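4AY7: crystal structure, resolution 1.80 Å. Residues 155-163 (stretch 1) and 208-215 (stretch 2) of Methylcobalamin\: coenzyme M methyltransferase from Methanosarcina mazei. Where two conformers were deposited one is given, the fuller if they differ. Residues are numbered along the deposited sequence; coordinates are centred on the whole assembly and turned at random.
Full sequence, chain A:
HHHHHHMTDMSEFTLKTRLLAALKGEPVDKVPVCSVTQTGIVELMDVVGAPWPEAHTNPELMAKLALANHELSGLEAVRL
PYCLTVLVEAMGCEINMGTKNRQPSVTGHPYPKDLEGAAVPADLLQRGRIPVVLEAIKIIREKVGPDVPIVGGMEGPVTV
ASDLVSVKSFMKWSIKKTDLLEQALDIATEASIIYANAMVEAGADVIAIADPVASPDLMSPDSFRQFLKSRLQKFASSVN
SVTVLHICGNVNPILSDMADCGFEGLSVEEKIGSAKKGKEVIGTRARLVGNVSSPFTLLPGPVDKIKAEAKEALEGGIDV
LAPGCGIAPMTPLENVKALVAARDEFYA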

# COMPACT_ATOMS: atom_id res chain seq x y z
N GLU A 155 -0.39 -5.55 3.74
CA GLU A 155 -1.59 -6.26 3.28
C GLU A 155 -2.75 -5.91 4.18
O GLU A 155 -2.61 -5.70 5.37
CB GLU A 155 -1.32 -7.81 3.21
CG GLU A 155 -0.97 -8.46 4.51
CD GLU A 155 0.55 -8.46 4.79
OE1 GLU A 155 1.28 -7.48 4.45
OE2 GLU A 155 1.02 -9.41 5.44
N GLY A 156 -3.91 -5.67 3.57
CA GLY A 156 -5.08 -5.19 4.29
C GLY A 156 -5.89 -6.37 4.84
O GLY A 156 -5.60 -7.55 4.50
N PRO A 157 -6.90 -6.09 5.65
CA PRO A 157 -7.54 -7.18 6.37
C PRO A 157 -8.25 -8.19 5.50
O PRO A 157 -8.30 -9.38 5.86
CB PRO A 157 -8.49 -6.51 7.32
CG PRO A 157 -8.58 -5.08 6.95
CD PRO A 157 -7.39 -4.76 6.08
N VAL A 158 -8.73 -7.80 4.33
CA VAL A 158 -9.41 -8.78 3.51
C VAL A 158 -8.36 -9.81 3.04
O VAL A 158 -8.55 -11.03 3.09
CB VAL A 158 -10.18 -8.16 2.37
CG1 VAL A 158 -10.91 -9.20 1.52
CG2 VAL A 158 -11.16 -7.12 2.95
N THR A 159 -7.25 -9.30 2.52
CA THR A 159 -6.18 -10.16 2.03
C THR A 159 -5.56 -11.01 3.15
O THR A 159 -5.26 -12.18 2.92
CB THR A 159 -5.20 -9.26 1.28
OG1 THR A 159 -5.91 -8.72 0.15
CG2 THR A 159 -3.92 -10.01 0.74
N VAL A 160 -5.45 -10.45 4.37
CA VAL A 160 -4.95 -11.20 5.51
C VAL A 160 -5.91 -12.32 5.85
O VAL A 160 -5.45 -13.44 6.06
CB VAL A 160 -4.78 -10.32 6.79
CG1 VAL A 160 -4.55 -11.19 8.00
CG2 VAL A 160 -3.67 -9.29 6.58
N ALA A 161 -7.22 -12.08 5.82
CA ALA A 161 -8.17 -13.13 6.14
C ALA A 161 -8.07 -14.25 5.11
O ALA A 161 -8.06 -15.43 5.45
CB ALA A 161 -9.59 -12.60 6.14
N SER A 162 -7.99 -13.86 3.85
CA SER A 162 -7.90 -14.78 2.73
C SER A 162 -6.64 -15.64 2.81
O SER A 162 -6.68 -16.87 2.52
CB SER A 162 -7.88 -13.99 1.43
OG SER A 162 -7.91 -14.87 0.35
N ASP A 163 -5.54 -15.02 3.22
CA ASP A 163 -4.28 -15.80 3.44
C ASP A 163 -4.32 -16.72 4.68
O ASP A 163 -3.65 -17.81 4.65
CB ASP A 163 -3.05 -14.90 3.48
CG ASP A 163 -2.71 -14.29 2.11
OD1 ASP A 163 -3.00 -14.88 1.03
OD2 ASP A 163 -2.04 -13.26 2.12
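Stretch 2 208-215: AIADPVAS

Stretch 2 enters as a strand, 208-210, passes through Asp211, a loop residue (phi/psi -129/69), then forms a 3-10 segment, 212-214, before Ser215; in this segment Ala214 N bonds to Asp211 O at 3.1 Å. It runs alongside the start of stretch 1 in the same direction: Glu155 and Ala210 form a parallel bridge, their CA atoms 5.0 Å apart, and both side chains project to the same face of the sheet. Glu155 CA also lies 3.4 Å from Ala210 O, with an angle of 147° at the hydrogen, a CA-H...O contact.

The register continues at Gly156, whose CA is 4.7 Å from that of Asp211. Gly156 N donates to Ala210 O (3.0 Å, 146°). A CB built at this N-cap position would fall 2.5 Å from Asp211 OD2, a clash, so the absence of a side chain leaves room for the carboxylate.

From Pro157 onward stretch 1 is helical, as Val160 N to Gly156 O at 2.9 Å attests. Pro157 CD packs on Ile209 CD1 at 3.8 Å; Pro157 N, 3.2 Å from Asp211 OD2, has no hydrogen to offer. The free amides of the first turn find their acceptor in Asp211 instead: Val158 N donates to OD2 of Asp211 (2.9 Å, 157°), and Thr159 N to OD1 of Asp211 (2.6 Å, 144°). Val158 CG1 also meets Val213 CG1 at 3.9 Å, and Val158 CG2 meets Ala214 CB at 4.1 Å.

Thr159, chi1 -64° (m), uses its hydroxyl twice. OG1 of Thr159 donates to Asp211 OD1 at 2.6 Å and accepts from Val213 N at 3.1 Å (161°), tying the helix to the 3-10 segment. Val160 and Ala161 make no contact with stretch 2, but Ser162, whose CA-to-CB bond points toward it, brings CB to 3.8 Å from Val213 CG1.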

# COMPACT_ATOMS: atom_id res chain seq x y z
N ALA A 208 -0.49 2.73 4.54
CA ALA A 208 -1.12 2.37 3.30
C ALA A 208 -1.36 0.88 3.15
O ALA A 208 -0.39 0.05 3.11
CB ALA A 208 -0.26 2.85 2.15
N ILE A 209 -2.63 0.47 3.10
CA ILE A 209 -2.89 -0.92 2.97
C ILE A 209 -3.22 -1.28 1.54
O ILE A 209 -3.88 -0.53 0.84
CB ILE A 209 -3.97 -1.42 3.93
CG1 ILE A 209 -5.35 -0.95 3.53
CG2 ILE A 209 -3.61 -1.04 5.40
CD1 ILE A 209 -6.47 -1.45 4.44
N ALA A 210 -2.76 -2.43 1.13
CA ALA A 210 -3.04 -2.93 -0.18
C ALA A 210 -3.91 -4.13 0.01
O ALA A 210 -3.51 -5.09 0.67
CB ALA A 210 -1.75 -3.24 -0.94
N ASP A 211 -5.11 -4.13 -0.55
CA ASP A 211 -6.01 -5.18 -0.30
C ASP A 211 -6.57 -5.77 -1.57
O ASP A 211 -7.74 -5.65 -1.84
CB ASP A 211 -7.13 -4.68 0.64
CG ASP A 211 -7.56 -5.73 1.70
OD1 ASP A 211 -7.33 -6.93 1.42
OD2 ASP A 211 -8.17 -5.37 2.78
N PRO A 212 -5.74 -6.45 -2.33
CA PRO A 212 -6.21 -6.95 -3.62
C PRO A 212 -7.39 -7.93 -3.59
O PRO A 212 -8.13 -7.97 -4.54
CB PRO A 212 -4.97 -7.61 -4.20
CG PRO A 212 -4.14 -7.96 -3.01
CD PRO A 212 -4.32 -6.70 -2.19
N VAL A 213 -7.52 -8.77 -2.55
CA VAL A 213 -8.66 -9.70 -2.45
C VAL A 213 -10.03 -8.94 -2.43
O VAL A 213 -11.04 -9.51 -2.80
CB VAL A 213 -8.44 -10.72 -1.27
CG1 VAL A 213 -9.59 -11.73 -1.13
CG2 VAL A 213 -7.16 -11.55 -1.54
N ALA A 214 -10.05 -7.72 -1.97
CA ALA A 214 -11.30 -6.94 -1.92
C ALA A 214 -11.74 -6.44 -3.31
O ALA A 214 -12.84 -5.89 -3.46
CB ALA A 214 -11.14 -5.81 -0.91
N SER A 215 -10.90 -6.62 -4.32
CA SER A 215 -11.18 -6.23 -5.69
C SER A 215 -12.39 -6.93 -6.27
O SER A 215 -12.60 -8.09 -6.01
CB SER A 215 -9.96 -6.48 -6.55
OG SER A 215 -10.20 -6.16 -7.92